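Local coordinates for protein transcriptional regulator, IclR family (Ruegeria sp. TM1040, PDB 3R4K) that probably binds DNA as a dimer through a helix-turn-helix domain and regulates transcription, its C-terminal domain being likely to sense a small-molecule effector, at residues I79-L90 with L235-I246. Residues are numbered along the deposited sequence; the frame is centred on the assembly and turned at random.
Sequences ILSASRRVLREL and LRAAGLSLTERI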
ATOM      1  N   ILE A  79     -10.290   1.180  -0.949  1.00 31.21           N
ATOM      2  CA  ILE A  79     -10.792   2.594  -0.965  1.00 32.33           C
ATOM      3  C   ILE A  79     -12.342   2.665  -1.167  1.00 41.05           C
ATOM      4  O   ILE A  79     -13.010   3.479  -0.517  1.00 42.13           O
ATOM      5  CB  ILE A  79     -10.038   3.494  -2.019  1.00 35.47           C
ATOM      6  CG1 ILE A  79     -10.609   4.939  -2.089  1.00 36.62           C
ATOM      7  CG2 ILE A  79     -10.026   2.860  -3.413  1.00 34.35           C
ATOM      8  CD1 ILE A  79      -9.599   6.026  -2.154  1.00 44.84           C
ATOM      9  N   LEU A  80     -12.905   1.804  -2.034  1.00 39.97           N
ATOM     10  CA  LEU A  80     -14.344   1.838  -2.294  1.00 41.54           C
ATOM     11  C   LEU A  80     -15.158   1.302  -1.103  1.00 44.66           C
ATOM     12  O   LEU A  80     -16.282   1.747  -0.880  1.00 45.27           O
ATOM     13  CB  LEU A  80     -14.712   1.116  -3.607  1.00 42.97           C
ATOM     14  CG  LEU A  80     -14.064   1.727  -4.904  1.00 49.75           C
ATOM     15  CD1 LEU A  80     -14.376   0.903  -6.115  1.00 51.96           C
ATOM     16  CD2 LEU A  80     -14.474   3.183  -5.156  1.00 50.56           C
ATOM     17  N   SER A  81     -14.575   0.399  -0.315  1.00 38.93           N
ATOM     18  CA  SER A  81     -15.206  -0.134   0.891  1.00 37.57           C
ATOM     19  C   SER A  81     -15.209   0.940   1.992  1.00 38.56           C
ATOM     20  O   SER A  81     -16.221   1.105   2.680  1.00 37.47           O
ATOM     21  CB  SER A  81     -14.485  -1.391   1.349  1.00 40.89           C
ATOM     22  OG  SER A  81     -15.023  -1.900   2.554  1.00 51.49           O
ATOM     23  N   ALA A  82     -14.103   1.714   2.099  1.00 33.85           N
ATOM     24  CA  ALA A  82     -13.964   2.829   3.041  1.00 34.86           C
ATOM     25  C   ALA A  82     -14.913   3.998   2.684  1.00 40.54           C
ATOM     26  O   ALA A  82     -15.356   4.736   3.571  1.00 41.66           O
ATOM     27  CB  ALA A  82     -12.527   3.326   3.051  1.00 35.37           C
ATOM     28  N   SER A  83     -15.207   4.163   1.385  1.00 36.28           N
ATOM     29  CA  SER A  83     -16.057   5.236   0.885  1.00 35.67           C
ATOM     30  C   SER A  83     -17.536   5.050   1.260  1.00 38.06           C
ATOM     31  O   SER A  83     -18.235   6.048   1.422  1.00 37.77           O
ATOM     32  CB  SER A  83     -15.924   5.350  -0.631  1.00 37.08           C
ATOM     33  OG  SER A  83     -16.697   4.370  -1.304  1.00 38.79           O
ATOM     34  N   ARG A  84     -18.003   3.795   1.387  1.00 33.60           N
ATOM     35  CA  ARG A  84     -19.409   3.480   1.657  1.00 34.41           C
ATOM     36  C   ARG A  84     -19.996   4.298   2.803  1.00 38.71           C
ATOM     37  O   ARG A  84     -21.028   4.921   2.592  1.00 38.50           O
ATOM     38  CB  ARG A  84     -19.655   1.973   1.904  1.00 34.65           C
ATOM     39  CG  ARG A  84     -19.200   1.038   0.777  1.00 46.08           C
ATOM     40  CD  ARG A  84     -19.935   1.185  -0.551  1.00 53.44           C
ATOM     41  NE  ARG A  84     -19.219   0.470  -1.616  1.00 64.83           N
ATOM     42  CZ  ARG A  84     -19.473   0.578  -2.918  1.00 75.33           C
ATOM     43  NH1 ARG A  84     -20.448   1.368  -3.348  1.00 55.30           N
ATOM     44  NH2 ARG A  84     -18.743  -0.092  -3.799  1.00 68.55           N
ATOM     45  N   ARG A  85     -19.346   4.338   3.985  1.00 36.24           N
ATOM     46  CA  ARG A  85     -19.851   5.082   5.146  1.00 36.75           C
ATOM     47  C   ARG A  85     -19.741   6.602   4.941  1.00 39.42           C
ATOM     48  O   ARG A  85     -20.644   7.337   5.336  1.00 40.51           O
ATOM     49  CB  ARG A  85     -19.119   4.656   6.426  1.00 38.12           C
ATOM     50  CG  ARG A  85     -19.618   5.345   7.688  1.00 51.97           C
ATOM     51  CD  ARG A  85     -18.754   5.019   8.893  1.00 66.05           C
ATOM     52  NE  ARG A  85     -19.021   5.922  10.015  1.00 83.78           N
ATOM     53  CZ  ARG A  85     -19.271   5.528  11.264  1.00103.67           C
ATOM     54  NH1 ARG A  85     -19.308   4.234  11.569  1.00 90.94           N
ATOM     55  NH2 ARG A  85     -19.495   6.426  12.215  1.00 94.87           N
ATOM     56  N   VAL A  86     -18.647   7.060   4.319  1.00 34.12           N
ATOM     57  CA  VAL A  86     -18.380   8.474   4.042  1.00 33.23           C
ATOM     58  C   VAL A  86     -19.459   9.043   3.125  1.00 36.45           C
ATOM     59  O   VAL A  86     -20.062  10.070   3.461  1.00 39.55           O
ATOM     60  CB  VAL A  86     -16.958   8.641   3.437  1.00 35.75           C
ATOM     61  CG1 VAL A  86     -16.720  10.068   2.924  1.00 36.51           C
ATOM     62  CG2 VAL A  86     -15.903   8.252   4.464  1.00 34.96           C
ATOM     63  N   LEU A  87     -19.717   8.353   1.992  1.00 28.60           N
ATOM     64  CA  LEU A  87     -20.696   8.754   0.994  1.00 27.72           C
ATOM     65  C   LEU A  87     -22.107   8.790   1.591  1.00 33.99           C
ATOM     66  O   LEU A  87     -22.811   9.790   1.387  1.00 36.71           O
ATOM     67  CB  LEU A  87     -20.633   7.830  -0.247  1.00 25.78           C
ATOM     68  CG  LEU A  87     -19.389   7.975  -1.145  1.00 27.09           C
ATOM     69  CD1 LEU A  87     -19.291   6.816  -2.111  1.00 26.28           C
ATOM     70  CD2 LEU A  87     -19.428   9.255  -1.919  1.00 23.74           C
ATOM     71  N   ARG A  88     -22.500   7.730   2.341  1.00 28.52           N
ATOM     72  CA  ARG A  88     -23.779   7.592   3.051  1.00 30.54           C
ATOM     73  C   ARG A  88     -24.029   8.787   3.971  1.00 37.96           C
ATOM     74  O   ARG A  88     -25.099   9.406   3.909  1.00 40.32           O
ATOM     75  CB  ARG A  88     -23.748   6.306   3.906  1.00 34.88           C
ATOM     76  CG  ARG A  88     -25.058   5.543   4.046  1.00 49.38           C
ATOM     77  CD  ARG A  88     -24.959   4.480   5.135  1.00 62.97           C
ATOM     78  NE  ARG A  88     -23.951   3.444   4.862  1.00 70.83           N
ATOM     79  CZ  ARG A  88     -22.948   3.132   5.684  1.00 75.26           C
ATOM     80  NH1 ARG A  88     -22.793   3.783   6.832  1.00 60.96           N
ATOM     81  NH2 ARG A  88     -22.093   2.168   5.361  1.00 48.93           N
ATOM     82  N   GLU A  89     -23.030   9.109   4.826  1.00 34.53           N
ATOM     83  CA  GLU A  89     -23.102  10.194   5.804  1.00 35.29           C
ATOM     84  C   GLU A  89     -23.158  11.556   5.137  1.00 36.80           C
ATOM     85  O   GLU A  89     -23.991  12.365   5.526  1.00 38.08           O
ATOM     86  CB  GLU A  89     -21.937  10.121   6.795  1.00 37.19           C
ATOM     87  CG  GLU A  89     -22.112   9.018   7.827  1.00 50.07           C
ATOM     88  CD  GLU A  89     -20.975   8.795   8.800  1.00 68.68           C
ATOM     89  OE1 GLU A  89     -19.874   9.364   8.607  1.00 71.70           O
ATOM     90  OE2 GLU A  89     -21.199   8.032   9.765  1.00 56.77           O
ATOM     91  N   LEU A  90     -22.330  11.796   4.103  1.00 31.15           N
ATOM     92  CA  LEU A  90     -22.328  13.067   3.374  1.00 31.38           C
ATOM     93  C   LEU A  90     -23.659  13.297   2.637  1.00 37.25           C
ATOM     94  O   LEU A  90     -24.167  14.425   2.636  1.00 35.91           O
ATOM     95  CB  LEU A  90     -21.139  13.141   2.398  1.00 29.72           C
ATOM     96  CG  LEU A  90     -20.850  14.506   1.771  1.00 35.58           C
ATOM     97  CD1 LEU A  90     -20.702  15.605   2.819  1.00 37.28           C
ATOM     98  CD2 LEU A  90     -19.636  14.437   0.882  1.00 37.34           C
ATOM     99  N   LEU A 235     -18.439  18.654   2.964  1.00 46.36           N
ATOM    100  CA  LEU A 235     -17.637  17.950   1.956  1.00 43.69           C
ATOM    101  C   LEU A 235     -16.150  17.936   2.344  1.00 47.28           C
ATOM    102  O   LEU A 235     -15.528  16.880   2.254  1.00 45.79           O
ATOM    103  CB  LEU A 235     -17.847  18.562   0.557  1.00 43.98           C
ATOM    104  CG  LEU A 235     -16.949  18.067  -0.588  1.00 46.49           C
ATOM    105  CD1 LEU A 235     -17.161  16.594  -0.908  1.00 43.32           C
ATOM    106  CD2 LEU A 235     -17.153  18.884  -1.799  1.00 50.37           C
ATOM    107  N   ARG A 236     -15.598  19.077   2.808  1.00 46.13           N
ATOM    108  CA  ARG A 236     -14.192  19.196   3.245  1.00 45.89           C
ATOM    109  C   ARG A 236     -13.878  18.189   4.345  1.00 50.46           C
ATOM    110  O   ARG A 236     -12.876  17.480   4.254  1.00 48.82           O
ATOM    111  CB  ARG A 236     -13.870  20.614   3.728  1.00 44.75           C
ATOM    112  CG  ARG A 236     -13.732  21.622   2.600  1.00 50.43           C
ATOM    113  CD  ARG A 236     -13.309  22.973   3.158  1.00 61.59           C
ATOM    114  NE  ARG A 236     -13.602  24.097   2.259  1.00 59.36           N
ATOM    115  CZ  ARG A 236     -12.783  24.526   1.304  1.00 69.63           C
ATOM    116  NH1 ARG A 236     -11.625  23.911   1.087  1.00 49.91           N
ATOM    117  NH2 ARG A 236     -13.117  25.566   0.555  1.00 62.72           N
ATOM    118  N   ALA A 237     -14.777  18.084   5.344  1.00 48.94           N
ATOM    119  CA  ALA A 237     -14.672  17.161   6.473  1.00 48.14           C
ATOM    120  C   ALA A 237     -14.713  15.702   5.996  1.00 47.64           C
ATOM    121  O   ALA A 237     -13.856  14.912   6.399  1.00 46.61           O
ATOM    122  CB  ALA A 237     -15.793  17.429   7.472  1.00 50.43           C
ATOM    123  N   ALA A 238     -15.671  15.360   5.108  1.00 42.05           N
ATOM    124  CA  ALA A 238     -15.823  14.008   4.559  1.00 39.46           C
ATOM    125  C   ALA A 238     -14.598  13.597   3.737  1.00 43.43           C
ATOM    126  O   ALA A 238     -14.158  12.454   3.836  1.00 42.38           O
ATOM    127  CB  ALA A 238     -17.076  13.916   3.722  1.00 39.66           C
ATOM    128  N   GLY A 239     -14.042  14.538   2.972  1.00 41.49           N
ATOM    129  CA  GLY A 239     -12.829  14.323   2.186  1.00 41.31           C
ATOM    130  C   GLY A 239     -11.625  13.951   3.044  1.00 44.12           C
ATOM    131  O   GLY A 239     -10.906  12.998   2.725  1.00 42.13           O
ATOM    132  N   LEU A 240     -11.424  14.676   4.162  1.00 41.70           N
ATOM    133  CA  LEU A 240     -10.338  14.442   5.122  1.00 41.81           C
ATOM    134  C   LEU A 240     -10.540  13.108   5.840  1.00 45.13           C
ATOM    135  O   LEU A 240      -9.580  12.352   6.004  1.00 44.62           O
ATOM    136  CB  LEU A 240     -10.220  15.586   6.140  1.00 43.65           C
ATOM    137  CG  LEU A 240      -9.780  16.956   5.588  1.00 49.84           C
ATOM    138  CD1 LEU A 240     -10.157  18.053   6.546  1.00 51.54           C
ATOM    139  CD2 LEU A 240      -8.281  16.994   5.232  1.00 53.14           C
ATOM    140  N   SER A 241     -11.788  12.803   6.219  1.00 41.10           N
ATOM    141  CA  SER A 241     -12.180  11.540   6.837  1.00 40.25           C
ATOM    142  C   SER A 241     -11.858  10.325   5.919  1.00 43.66           C
ATOM    143  O   SER A 241     -11.358   9.309   6.405  1.00 42.97           O
ATOM    144  CB  SER A 241     -13.664  11.573   7.165  1.00 44.65           C
ATOM    145  OG  SER A 241     -14.139  10.309   7.590  1.00 54.64           O
ATOM    146  N   LEU A 242     -12.102  10.450   4.603  1.00 40.44           N
ATOM    147  CA  LEU A 242     -11.812   9.387   3.643  1.00 39.59           C
ATOM    148  C   LEU A 242     -10.316   9.221   3.469  1.00 42.47           C
ATOM    149  O   LEU A 242      -9.833   8.083   3.457  1.00 41.16           O
ATOM    150  CB  LEU A 242     -12.489   9.657   2.281  1.00 39.54           C
ATOM    151  CG  LEU A 242     -12.369   8.555   1.177  1.00 42.26           C
ATOM    152  CD1 LEU A 242     -12.819   7.167   1.684  1.00 41.53           C
ATOM    153  CD2 LEU A 242     -13.183   8.946  -0.042  1.00 43.86           C
ATOM    154  N   THR A 243      -9.588  10.355   3.388  1.00 39.23           N
ATOM    155  CA  THR A 243      -8.137  10.396   3.242  1.00 39.11           C
ATOM    156  C   THR A 243      -7.515   9.616   4.427  1.00 44.16           C
ATOM    157  O   THR A 243      -6.607   8.811   4.222  1.00 45.00           O
ATOM    158  CB  THR A 243      -7.649  11.868   3.113  1.00 40.40           C
ATOM    159  OG1 THR A 243      -8.207  12.456   1.932  1.00 42.47           O
ATOM    160  CG2 THR A 243      -6.146  11.983   3.008  1.00 34.81           C
ATOM    161  N   GLU A 244      -8.074   9.790   5.629  1.00 40.03           N
ATOM    162  CA  GLU A 244      -7.636   9.129   6.854  1.00 38.94           C
ATOM    163  C   GLU A 244      -7.901   7.607   6.801  1.00 40.98           C
ATOM    164  O   GLU A 244      -7.015   6.855   7.199  1.00 40.11           O
ATOM    165  CB  GLU A 244      -8.336   9.764   8.046  1.00 41.19           C
ATOM    166  CG  GLU A 244      -7.800   9.353   9.399  1.00 57.70           C
ATOM    167  CD  GLU A 244      -8.827   9.527  10.502  1.00 95.76           C
ATOM    168  OE1 GLU A 244      -9.400   8.502  10.940  1.00 95.74           O
ATOM    169  OE2 GLU A 244      -9.093  10.687  10.898  1.00 95.65           O
ATOM    170  N   ARG A 245      -9.084   7.153   6.278  1.00 34.92           N
ATOM    171  CA  ARG A 245      -9.428   5.724   6.176  1.00 32.47           C
ATOM    172  C   ARG A 245      -8.507   4.968   5.193  1.00 35.04           C
ATOM    173  O   ARG A 245      -8.480   3.732   5.221  1.00 35.81           O
ATOM    174  CB  ARG A 245     -10.900   5.514   5.774  1.00 31.69           C
ATOM    175  CG  ARG A 245     -11.968   6.066   6.742  1.00 41.00           C
ATOM    176  CD  ARG A 245     -12.418   5.092   7.828  1.00 61.46           C
ATOM    177  NE  ARG A 245     -13.053   3.875   7.301  1.00 77.86           N
ATOM    178  CZ  ARG A 245     -12.594   2.636   7.495  1.00 83.79           C
ATOM    179  NH1 ARG A 245     -11.493   2.430   8.214  1.00 54.50           N
ATOM    180  NH2 ARG A 245     -13.235   1.594   6.974  1.00 68.70           N
ATOM    181  N   ILE A 246      -7.744   5.692   4.342  1.00 29.18           N
ATOM    182  CA  ILE A 246      -6.840   5.075   3.379  1.00 28.00           C
ATOM    183  C   ILE A 246      -5.377   5.445   3.678  1.00 34.23           C
ATOM    184  O   ILE A 246      -4.513   5.139   2.871  1.00 34.84           O
ATOM    185  CB  ILE A 246      -7.230   5.389   1.898  1.00 31.02           C
ATOM    186  CG1 ILE A 246      -7.135   6.905   1.581  1.00 31.90           C
ATOM    187  CG2 ILE A 246      -8.611   4.803   1.535  1.00 31.17           C
ATOM    188  CD1 ILE A 246      -6.898   7.256   0.117  1.00 30.54           C
TER
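Ser83, whose backbone lies against Leu242 of the partner helix, turns its hydroxyl OG back along its own helix to donate to Leu80 O at 2.7 Å. The donor is tilted 32° from the carbonyl plane, and Ser83 OG also hydrogen-bonds to Ser112 OG on strand 107-114, so two partners hold this buried hydroxyl while the interface itself remains largely apolar. No hydrogen bond joins the two segments. Leu242 is the knob: CG swings anti to the backbone N (chi1 -175°), carrying CD1 into a hole lined by Ile79, Ala82, Ser83 and Val86, where it meets Ser83 N at 3.8 Å. Val86 straddles the next stretch, CG1 lying 3.6 Å from Ala238 O while CG2 faces Ser241 and Leu242. At one end, Leu90 sets CD1 over the backbone of Leu235 and brings CD2 to Leu235 CD1 at 3.7 Å and to Ala238 CB at 3.9 Å. Cutting Leu90 back to an alanine would remove both methyls and is likely to open a gap beside Leu235 CD1, leaving the Ala238 methyl with Val86 alone on this helix. At the other end, Ile79 and Ile246 cross obliquely, their CD1 atoms 3.7 Å apart. Small Ala82 admits Arg245, the CB atoms of the two meeting at 3.9 Å; the arginine chain then bends at chi2 and chi3, and its NH1 forms a salt bridge with Glu52 of the second subunit. The segments run nearly antiparallel, at 151° with axes 9.6 Å apart, and Leu90, Ala238 and Ile246 also touch strand 210-219. This is a worked example of a single knob-into-hole contact within an antiparallel helix pair laid against the central antiparallel sheet, as in the GAF-like, profilin-like C-terminal domain of IclR regulators.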